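Local structure of ripening-associated protein (Musa acuminata, 4PIT) at residues 18-24 with 52-56; 36-40 with 129-133; 76-81 with 107-113. The protein binds mannose-containing glycans such as dimannose in two neighbouring pockets of a jacalin-type lectin domain. The protein carries 1 engineered substitution. All coordinates share one frame; numbering follows the deposited sequence.

How the interactions relate
The chain folds as three four-stranded antiparallel sheets set round a common core, the beta-prism of jacalin-like lectins, and the three contacts sample its parts. Interaction 1 joins strand 16-19 of one sheet to edge strand 49-56 of another. Interaction 2 lies about 14 Å away, centre to centre, and touches it: strands 37-46 and 49-56 are sheet neighbours, and the segments of the two contacts alternate along the chain. Interaction 3 pairs two strands of the third sheet, falls between 36-40 and 129-133 in sequence, and reaches interaction 2 through T107 and V36. Interactions 1 and 3, with centres about 21 Å apart, lie on opposite sides of the chain's centre, whereas interaction 2 holds the sugars.

Interaction 1: 18-24 with 52-56; sequences FDMGPAY and TRHYG
F18 and Y55 lie face to face, their ring centroids 3.8 Å apart and their planes only 8° from parallel. The stack is offset (parallel-displaced): Y55 CG stands over the middle of the F18 ring, and F18 CD1 over the middle of the Y55 ring. F18 CG and Y55 CD1, at 3.4 Å, mark the closest approach, while Y55 CB adds a CH-pi contact to the same F18 face. F18 reaches this place with CG set between its own backbone N and carbonyl carbon (chi1 67°), which lays the ring against Y55 of strand 49-56. Two flat rings suit a junction where the strands are too far apart to share backbone hydrogen bonds.

Farther along, M20 CB passes 3.9 Å from Y55 OH; the rest of this flexible apolar chain turns from the strand to pack on V42, F44 and F124. The extended R53 chain carries its guanidinium to Y24, whose CE2 lies over one guanidinium face with the two planes steeply inclined, at 75°. A water bridges the groups at the guanidinium edge: it accepts from R53 NH2 at 2.8 Å, donates to M20 O at 2.9 Å and is hydrogen-bonded to Y24 OH. Arginine serves well here because it offers both a flat face and several N-H groups; its NE is also salt-bridged to E51. Beside this, D19 OD1 accepts from G21 N in an Asx turn, met from above the carboxylate plane.

Aromatic stacking and a bridging water thus close the seam between two sheets of the beta-prism, the fold of jacalin-like lectins.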
loop_
_atom_site.group_PDB
_atom_site.type_symbol
_atom_site.label_atom_id
_atom_site.label_comp_id
_atom_site.label_asym_id
_atom_site.label_seq_id
_atom_site.Cartn_x
_atom_site.Cartn_y
_atom_site.Cartn_z
ATOM N N PHE B 18 -2.433 -9.722 15.505
ATOM C CA PHE B 18 -2.337 -8.637 16.473
ATOM C C PHE B 18 -2.876 -7.361 15.840
ATOM O O PHE B 18 -2.863 -7.204 14.613
ATOM C CB PHE B 18 -0.907 -8.420 16.981
ATOM C CG PHE B 18 0.062 -7.909 15.944
ATOM C CD1 PHE B 18 0.233 -6.543 15.742
ATOM C CD2 PHE B 18 0.888 -8.787 15.254
ATOM C CE1 PHE B 18 1.188 -6.067 14.836
ATOM C CE2 PHE B 18 1.832 -8.316 14.338
ATOM C CZ PHE B 18 1.990 -6.961 14.141
ATOM N N ASP B 19 -3.308 -6.418 16.685
ATOM C CA ASP B 19 -3.873 -5.171 16.190
ATOM C C ASP B 19 -3.770 -4.133 17.299
ATOM O O ASP B 19 -4.507 -4.199 18.295
ATOM C CB ASP B 19 -5.330 -5.413 15.745
ATOM C CG ASP B 19 -5.995 -4.218 15.083
ATOM O OD1 ASP B 19 -5.389 -3.134 15.072
ATOM O OD2 ASP B 19 -7.164 -4.353 14.650
ATOM N N MET B 20 -2.864 -3.160 17.116
ATOM C CA MET B 20 -2.606 -2.076 18.082
ATOM C C MET B 20 -3.743 -1.056 18.091
ATOM O O MET B 20 -3.951 -0.359 19.080
ATOM C CB MET B 20 -1.312 -1.417 17.594
ATOM C CG MET B 20 -0.563 -0.632 18.545
ATOM S SD MET B 20 0.775 0.028 17.478
ATOM C CE MET B 20 0.889 1.623 18.268
ATOM N N GLY B 21 -4.423 -0.907 16.963
ATOM C CA GLY B 21 -5.407 0.147 16.813
ATOM C C GLY B 21 -4.713 1.434 16.397
ATOM O O GLY B 21 -3.483 1.526 16.364
ATOM N N PRO B 22 -5.528 2.483 16.171
ATOM C CA PRO B 22 -4.994 3.762 15.686
ATOM C C PRO B 22 -4.942 4.893 16.705
ATOM O O PRO B 22 -4.719 6.027 16.300
ATOM C CB PRO B 22 -6.048 4.143 14.654
ATOM C CG PRO B 22 -7.325 3.684 15.264
ATOM C CD PRO B 22 -6.997 2.472 16.140
ATOM N N ALA B 23 -5.186 4.618 17.988
ATOM C CA ALA B 23 -5.331 5.697 18.958
ATOM C C ALA B 23 -4.057 6.198 19.614
ATOM O O ALA B 23 -4.103 7.250 20.276
ATOM C CB ALA B 23 -6.289 5.253 20.047
ATOM N N TYR B 24 -2.942 5.469 19.486
ATOM C CA TYR B 24 -1.743 5.794 20.257
ATOM C C TYR B 24 -0.738 6.595 19.483
ATOM O O TYR B 24 -0.788 6.622 18.243
ATOM C CB TYR B 24 -1.085 4.475 20.688
ATOM C CG TYR B 24 -2.014 3.493 21.368
ATOM C CD1 TYR B 24 -2.881 3.904 22.380
ATOM C CD2 TYR B 24 -1.974 2.144 21.058
ATOM C CE1 TYR B 24 -3.744 3.000 23.003
ATOM C CE2 TYR B 24 -2.798 1.226 21.708
ATOM C CZ TYR B 24 -3.690 1.660 22.667
ATOM O OH TYR B 24 -4.524 0.740 23.264
ATOM N N THR B 52 5.191 -0.617 25.758
ATOM C CA THR B 52 5.834 -1.332 24.643
ATOM C C THR B 52 5.122 -2.634 24.427
ATOM O O THR B 52 4.878 -3.366 25.393
ATOM C CB THR B 52 7.340 -1.578 24.925
ATOM O OG1 THR B 52 8.014 -0.313 25.059
ATOM C CG2 THR B 52 8.030 -2.416 23.825
ATOM N N ARG B 53 4.750 -2.918 23.165
ATOM C CA ARG B 53 4.173 -4.214 22.824
ATOM C C ARG B 53 5.130 -4.915 21.909
ATOM O O ARG B 53 5.622 -4.284 20.960
ATOM C CB ARG B 53 2.792 -4.056 22.159
ATOM C CG ARG B 53 1.783 -3.484 23.149
ATOM C CD ARG B 53 0.403 -3.342 22.582
ATOM N NE ARG B 53 -0.460 -2.642 23.538
ATOM C CZ ARG B 53 -1.746 -2.388 23.337
ATOM N NH1 ARG B 53 -2.447 -1.716 24.250
ATOM N NH2 ARG B 53 -2.334 -2.760 22.204
ATOM N N HIS B 54 5.342 -6.229 22.133
ATOM C CA HIS B 54 6.201 -7.062 21.310
ATOM C C HIS B 54 5.355 -7.994 20.462
ATOM O O HIS B 54 4.463 -8.669 20.991
ATOM C CB HIS B 54 7.167 -7.928 22.176
ATOM C CG HIS B 54 8.068 -8.780 21.324
ATOM N ND1 HIS B 54 9.194 -8.237 20.714
ATOM C CD2 HIS B 54 7.949 -10.081 20.950
ATOM C CE1 HIS B 54 9.730 -9.226 19.998
ATOM N NE2 HIS B 54 9.042 -10.363 20.142
ATOM N N TYR B 55 5.665 -8.073 19.166
ATOM C CA TYR B 55 4.987 -8.970 18.238
ATOM C C TYR B 55 6.006 -9.831 17.533
ATOM O O TYR B 55 7.080 -9.338 17.188
ATOM C CB TYR B 55 4.175 -8.185 17.212
ATOM C CG TYR B 55 3.233 -7.181 17.842
ATOM C CD1 TYR B 55 2.160 -7.596 18.630
ATOM C CD2 TYR B 55 3.425 -5.816 17.662
ATOM C CE1 TYR B 55 1.268 -6.660 19.178
ATOM C CE2 TYR B 55 2.540 -4.882 18.194
ATOM C CZ TYR B 55 1.479 -5.304 18.960
ATOM O OH TYR B 55 0.616 -4.324 19.432
ATOM N N GLY B 56 5.672 -11.090 17.298
ATOM C CA GLY B 56 6.637 -12.000 16.692
ATOM C C GLY B 56 7.459 -12.708 17.762
ATOM O O GLY B 56 7.101 -12.674 18.941
HETATM O O HOH W 1 -4.840 -1.552 21.625
#

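Interaction 2: 36-40 with 129-133; sequences VVDGV and GKFLD. With MAN (alpha-D-mannopyranose), chain F; MAN (alpha-D-mannopyranose), chain G.
Two mannose sites meet at this contact, where the loop 129-133 carries one sugar and the start of strand 37-46 carries the other. F131 stands between them. V36 CG2 lies over one face of its ring, offset toward the rim and 4.1 Å from the centroid, while K130 CG covers the opposite face. At the ring edge, in plane, D38 OD2 comes to 3.4 Å from F131 CD1, an approach that suits an electron-rich oxygen beside ring hydrogens. With CG anti to the carbonyl carbon (chi1 -50°), F131 holds its ring against V36.

The segments are tied by L132 N donating to V37 O at 2.9 Å, nearly straight at 171°. Next to this bond, L132 CD2 packs on V37 CG1, leucine and valine filling a buried corner with branched apolar ends. A water donates both to D38 OD2 and to K130 O, linking the segments again beside the sugar of chain G.

The two aspartates act alike. D38 OD1 and OD2 accept from O6 and O4 of the chain G mannose, with OD2 to O4 at 2.6 Å, and V36 N donates to that O6. D133 OD1 and OD2 accept from O6 and O4 of the chain F mannose, whose O6 also receives F131 N at 2.9 Å and whose O5 receives K130 N. A carboxylate suits this task because its two oxygens span a pair of hydroxyls. Around D38 and G39, which both face F32, the strand forms a classic beta bulge.

Paired O4/O6 recognition by an aspartate and backbone amides is characteristic of mannose-binding jacalin-related lectins.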
loop_
_atom_site.group_PDB
_atom_site.type_symbol
_atom_site.label_atom_id
_atom_site.label_comp_id
_atom_site.label_asym_id
_atom_site.label_seq_id
_atom_site.Cartn_x
_atom_site.Cartn_y
_atom_site.Cartn_z
ATOM N N VAL B 36 15.634 -13.215 8.614
ATOM C CA VAL B 36 14.315 -12.630 8.337
ATOM C C VAL B 36 13.957 -11.633 9.424
ATOM O O VAL B 36 14.771 -11.372 10.317
ATOM C CB VAL B 36 13.215 -13.727 8.206
ATOM C CG1 VAL B 36 13.513 -14.673 7.042
ATOM C CG2 VAL B 36 13.007 -14.505 9.506
ATOM N N VAL B 37 12.729 -11.104 9.380
ATOM C CA VAL B 37 12.265 -10.217 10.448
ATOM C C VAL B 37 11.647 -11.108 11.505
ATOM O O VAL B 37 10.626 -11.765 11.262
ATOM C CB VAL B 37 11.279 -9.159 9.903
ATOM C CG1 VAL B 37 10.797 -8.252 11.042
ATOM C CG2 VAL B 37 11.939 -8.310 8.813
ATOM N N ASP B 38 12.302 -11.179 12.679
ATOM C CA ASP B 38 11.836 -12.015 13.772
ATOM C C ASP B 38 10.664 -11.405 14.496
ATOM O O ASP B 38 9.807 -12.110 14.980
ATOM C CB ASP B 38 12.988 -12.199 14.772
ATOM C CG ASP B 38 14.094 -13.058 14.176
ATOM O OD1 ASP B 38 14.944 -12.503 13.420
ATOM O OD2 ASP B 38 14.062 -14.290 14.392
ATOM N N GLY B 39 10.663 -10.090 14.649
ATOM C CA GLY B 39 9.604 -9.489 15.421
ATOM C C GLY B 39 9.813 -8.012 15.533
ATOM O O GLY B 39 10.760 -7.456 14.958
ATOM N N VAL B 40 8.879 -7.334 16.209
ATOM C CA VAL B 40 8.953 -5.874 16.354
ATOM C C VAL B 40 8.430 -5.449 17.721
ATOM O O VAL B 40 7.376 -5.940 18.130
ATOM C CB VAL B 40 8.143 -5.133 15.242
ATOM C CG1 VAL B 40 8.317 -3.626 15.331
ATOM C CG2 VAL B 40 8.498 -5.600 13.842
ATOM N N GLY B 129 4.458 -15.014 15.039
ATOM C CA GLY B 129 4.652 -16.372 15.562
ATOM C C GLY B 129 6.084 -16.469 16.022
ATOM O O GLY B 129 6.530 -15.636 16.827
ATOM N N LYS B 130 6.842 -17.413 15.476
ATOM C CA LYS B 130 8.277 -17.431 15.727
ATOM C C LYS B 130 8.950 -16.227 15.052
ATOM O O LYS B 130 9.963 -15.710 15.545
ATOM C CB LYS B 130 8.874 -18.741 15.207
ATOM C CG LYS B 130 10.352 -18.899 15.552
ATOM C CD LYS B 130 10.871 -20.265 15.064
ATOM C CE LYS B 130 12.384 -20.336 15.194
ATOM N NZ LYS B 130 12.809 -20.359 16.616
ATOM N N PHE B 131 8.413 -15.819 13.883
ATOM C CA PHE B 131 8.898 -14.665 13.141
ATOM C C PHE B 131 7.725 -13.695 12.947
ATOM O O PHE B 131 6.614 -13.927 13.439
ATOM C CB PHE B 131 9.498 -15.100 11.783
ATOM C CG PHE B 131 10.508 -16.237 11.917
ATOM C CD1 PHE B 131 11.687 -16.057 12.634
ATOM C CD2 PHE B 131 10.267 -17.481 11.330
ATOM C CE1 PHE B 131 12.606 -17.110 12.791
ATOM C CE2 PHE B 131 11.213 -18.523 11.448
ATOM C CZ PHE B 131 12.370 -18.327 12.185
ATOM N N LEU B 132 7.988 -12.587 12.247
ATOM C CA LEU B 132 6.931 -11.646 11.965
ATOM C C LEU B 132 6.250 -12.078 10.661
ATOM O O LEU B 132 6.723 -11.744 9.563
ATOM C CB LEU B 132 7.477 -10.223 11.882
ATOM C CG LEU B 132 6.408 -9.133 11.922
ATOM C CD1 LEU B 132 5.563 -9.181 13.197
ATOM C CD2 LEU B 132 7.074 -7.783 11.807
ATOM N N ASP B 133 5.132 -12.815 10.798
ATOM C CA ASP B 133 4.408 -13.319 9.637
ATOM C C ASP B 133 3.887 -12.239 8.739
ATOM O O ASP B 133 3.956 -12.384 7.516
ATOM C CB ASP B 133 3.222 -14.175 10.084
ATOM C CG ASP B 133 3.665 -15.412 10.840
ATOM O OD1 ASP B 133 4.161 -15.263 11.993
ATOM O OD2 ASP B 133 3.595 -16.524 10.255
HETATM C C1 MAN F . 6.031 -20.831 13.891
HETATM C C2 MAN F . 4.542 -20.794 14.207
HETATM C C3 MAN F . 3.738 -20.478 12.948
HETATM C C4 MAN F . 4.248 -19.193 12.296
HETATM C C5 MAN F . 5.755 -19.277 12.067
HETATM C C6 MAN F . 6.353 -17.992 11.554
HETATM O O2 MAN F . 4.331 -19.773 15.184
HETATM O O3 MAN F . 2.351 -20.370 13.243
HETATM O O4 MAN F . 3.616 -19.024 11.028
HETATM O O5 MAN F . 6.442 -19.588 13.297
HETATM O O6 MAN F . 6.175 -16.937 12.505
HETATM C C1 MAN G . 19.603 -15.937 12.198
HETATM C C2 MAN G . 19.821 -15.311 13.571
HETATM C C3 MAN G . 18.632 -15.588 14.493
HETATM C C4 MAN G . 17.305 -15.205 13.839
HETATM C C5 MAN G . 17.167 -15.867 12.468
HETATM C C6 MAN G . 15.941 -15.402 11.700
HETATM O O2 MAN G . 20.028 -13.917 13.397
HETATM O O3 MAN G . 18.768 -14.895 15.728
HETATM O O4 MAN G . 16.255 -15.651 14.682
HETATM O O5 MAN G . 18.318 -15.552 11.662
HETATM O O6 MAN G . 15.962 -13.990 11.453
HETATM O O HOH W 2 12.522 -15.401 16.354
#

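Interaction 3: 76-81 with 107-113; sequences MAGEVA and TGGTPFS
With chi1 at 71°, F112 CG sits between its own backbone N and carbonyl carbon, and the ring folds back over the neighbouring strand. One ring face lies on the A77-G78 peptide, with G78 N above its centre and F112 CE1 3.4 Å from G78 C. Glycine fits here because a beta carbon would be pressed against the ring. V80 CG2 lies 4.0 Å from F112 CD1 and M76 CE 4.1 Å from F112 CE2, both oblique to the ring, and W10 stacks on it from elsewhere in the chain.

E79 uses its bend at chi2 (-98°) to bring OE1 back to G109. There it accepts from G109 N at 2.9 Å, the donor coming from above the carboxylate plane. A carboxylate is apt at this point, taking up the G109 amide, and its two oxygens lie beside the P111 ring carbons CD and CB. Nearby, A81 CB meets T107 CG2 at 3.6 Å; small side chains allow this close fit, while T107 OG1 bonds to D35 O.

The backbones run antiparallel. G78 and F112 form one hydrogen-bonded pair and V80 and T110 the next, each with two N-H...O bonds, and E79 with P111 is the non-hydrogen-bonded pair between them. Proline is tolerated at 111, where the ladder needs no N-H. The second subunit meets this edge: its P111 packs on P111, and its W10 NE1 bonds to S113 O.

The pair forms the edge of one of the three four-stranded antiparallel sheets that make up the beta-prism of jacalin-like lectins.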
loop_
_atom_site.group_PDB
_atom_site.type_symbol
_atom_site.label_atom_id
_atom_site.label_comp_id
_atom_site.label_asym_id
_atom_site.label_seq_id
_atom_site.Cartn_x
_atom_site.Cartn_y
_atom_site.Cartn_z
ATOM N N MET B 76 6.590 2.451 4.231
ATOM C CA MET B 76 6.959 1.122 4.681
ATOM C C MET B 76 7.215 0.272 3.460
ATOM O O MET B 76 6.457 0.380 2.482
ATOM C CB MET B 76 5.843 0.509 5.562
ATOM C CG MET B 76 6.236 -0.848 6.176
ATOM S SD MET B 76 4.992 -1.452 7.333
ATOM C CE MET B 76 3.717 -1.937 6.198
ATOM N N ALA B 77 8.218 -0.600 3.504
ATOM C CA ALA B 77 8.475 -1.487 2.377
ATOM C C ALA B 77 9.212 -2.710 2.859
ATOM O O ALA B 77 9.728 -2.737 3.969
ATOM C CB ALA B 77 9.288 -0.764 1.300
ATOM N N GLY B 78 9.291 -3.721 2.014
ATOM C CA GLY B 78 10.049 -4.902 2.396
ATOM C C GLY B 78 9.848 -6.010 1.418
ATOM O O GLY B 78 9.539 -5.760 0.246
ATOM N N GLU B 79 10.049 -7.252 1.895
ATOM C CA GLU B 79 9.932 -8.459 1.097
ATOM C C GLU B 79 9.223 -9.530 1.865
ATOM O O GLU B 79 9.491 -9.696 3.066
ATOM C CB GLU B 79 11.313 -9.009 0.732
ATOM C CG GLU B 79 12.215 -8.043 -0.007
ATOM C CD GLU B 79 12.247 -8.220 -1.506
ATOM O OE1 GLU B 79 11.761 -9.265 -1.993
ATOM O OE2 GLU B 79 12.814 -7.338 -2.191
ATOM N N VAL B 80 8.309 -10.231 1.191
ATOM C CA VAL B 80 7.599 -11.391 1.753
ATOM C C VAL B 80 8.364 -12.606 1.279
ATOM O O VAL B 80 8.511 -12.809 0.064
ATOM C CB VAL B 80 6.113 -11.422 1.367
ATOM C CG1 VAL B 80 5.455 -12.697 1.880
ATOM C CG2 VAL B 80 5.405 -10.180 1.917
ATOM N N ALA B 81 8.888 -13.396 2.225
ATOM C CA ALA B 81 9.767 -14.523 1.898
ATOM C C ALA B 81 9.252 -15.831 2.397
ATOM O O ALA B 81 8.472 -15.890 3.340
ATOM C CB ALA B 81 11.129 -14.279 2.513
ATOM N N THR B 107 16.449 -11.879 3.640
ATOM C CA THR B 107 15.845 -12.844 2.741
ATOM C C THR B 107 14.859 -12.152 1.809
ATOM O O THR B 107 13.889 -11.532 2.247
ATOM C CB THR B 107 15.180 -13.988 3.523
ATOM O OG1 THR B 107 16.119 -14.566 4.441
ATOM C CG2 THR B 107 14.639 -15.094 2.592
ATOM N N GLY B 108 15.123 -12.282 0.517
ATOM C CA GLY B 108 14.269 -11.712 -0.500
ATOM C C GLY B 108 13.132 -12.646 -0.829
ATOM O O GLY B 108 13.129 -13.824 -0.439
ATOM N N GLY B 109 12.171 -12.131 -1.570
ATOM C CA GLY B 109 11.045 -12.920 -2.018
ATOM C C GLY B 109 10.169 -12.108 -2.945
ATOM O O GLY B 109 10.540 -11.856 -4.101
ATOM N N THR B 110 9.003 -11.714 -2.447
ATOM C CA THR B 110 8.079 -10.893 -3.227
ATOM C C THR B 110 8.119 -9.506 -2.641
ATOM O O THR B 110 7.693 -9.345 -1.491
ATOM C CB THR B 110 6.657 -11.469 -3.190
ATOM O OG1 THR B 110 6.683 -12.830 -3.648
ATOM C CG2 THR B 110 5.679 -10.662 -4.059
ATOM N N PRO B 111 8.625 -8.487 -3.350
ATOM C CA PRO B 111 8.645 -7.160 -2.745
ATOM C C PRO B 111 7.271 -6.546 -2.533
ATOM O O PRO B 111 6.326 -6.823 -3.254
ATOM C CB PRO B 111 9.414 -6.300 -3.751
ATOM C CG PRO B 111 9.407 -7.039 -5.006
ATOM C CD PRO B 111 9.232 -8.503 -4.701
ATOM N N PHE B 112 7.188 -5.653 -1.550
ATOM C CA PHE B 112 6.021 -4.815 -1.358
ATOM C C PHE B 112 6.514 -3.427 -1.016
ATOM O O PHE B 112 7.624 -3.262 -0.482
ATOM C CB PHE B 112 5.053 -5.344 -0.294
ATOM C CG PHE B 112 5.552 -5.238 1.125
ATOM C CD1 PHE B 112 6.317 -6.252 1.685
ATOM C CD2 PHE B 112 5.218 -4.142 1.917
ATOM C CE1 PHE B 112 6.799 -6.145 3.002
ATOM C CE2 PHE B 112 5.689 -4.039 3.236
ATOM C CZ PHE B 112 6.445 -5.050 3.779
ATOM N N SER B 113 5.692 -2.437 -1.292
ATOM C CA SER B 113 6.056 -1.068 -0.989
ATOM C C SER B 113 4.850 -0.232 -0.740
ATOM O O SER B 113 3.843 -0.342 -1.478
ATOM C CB SER B 113 6.867 -0.457 -2.125
ATOM O OG SER B 113 6.184 -0.559 -3.369
#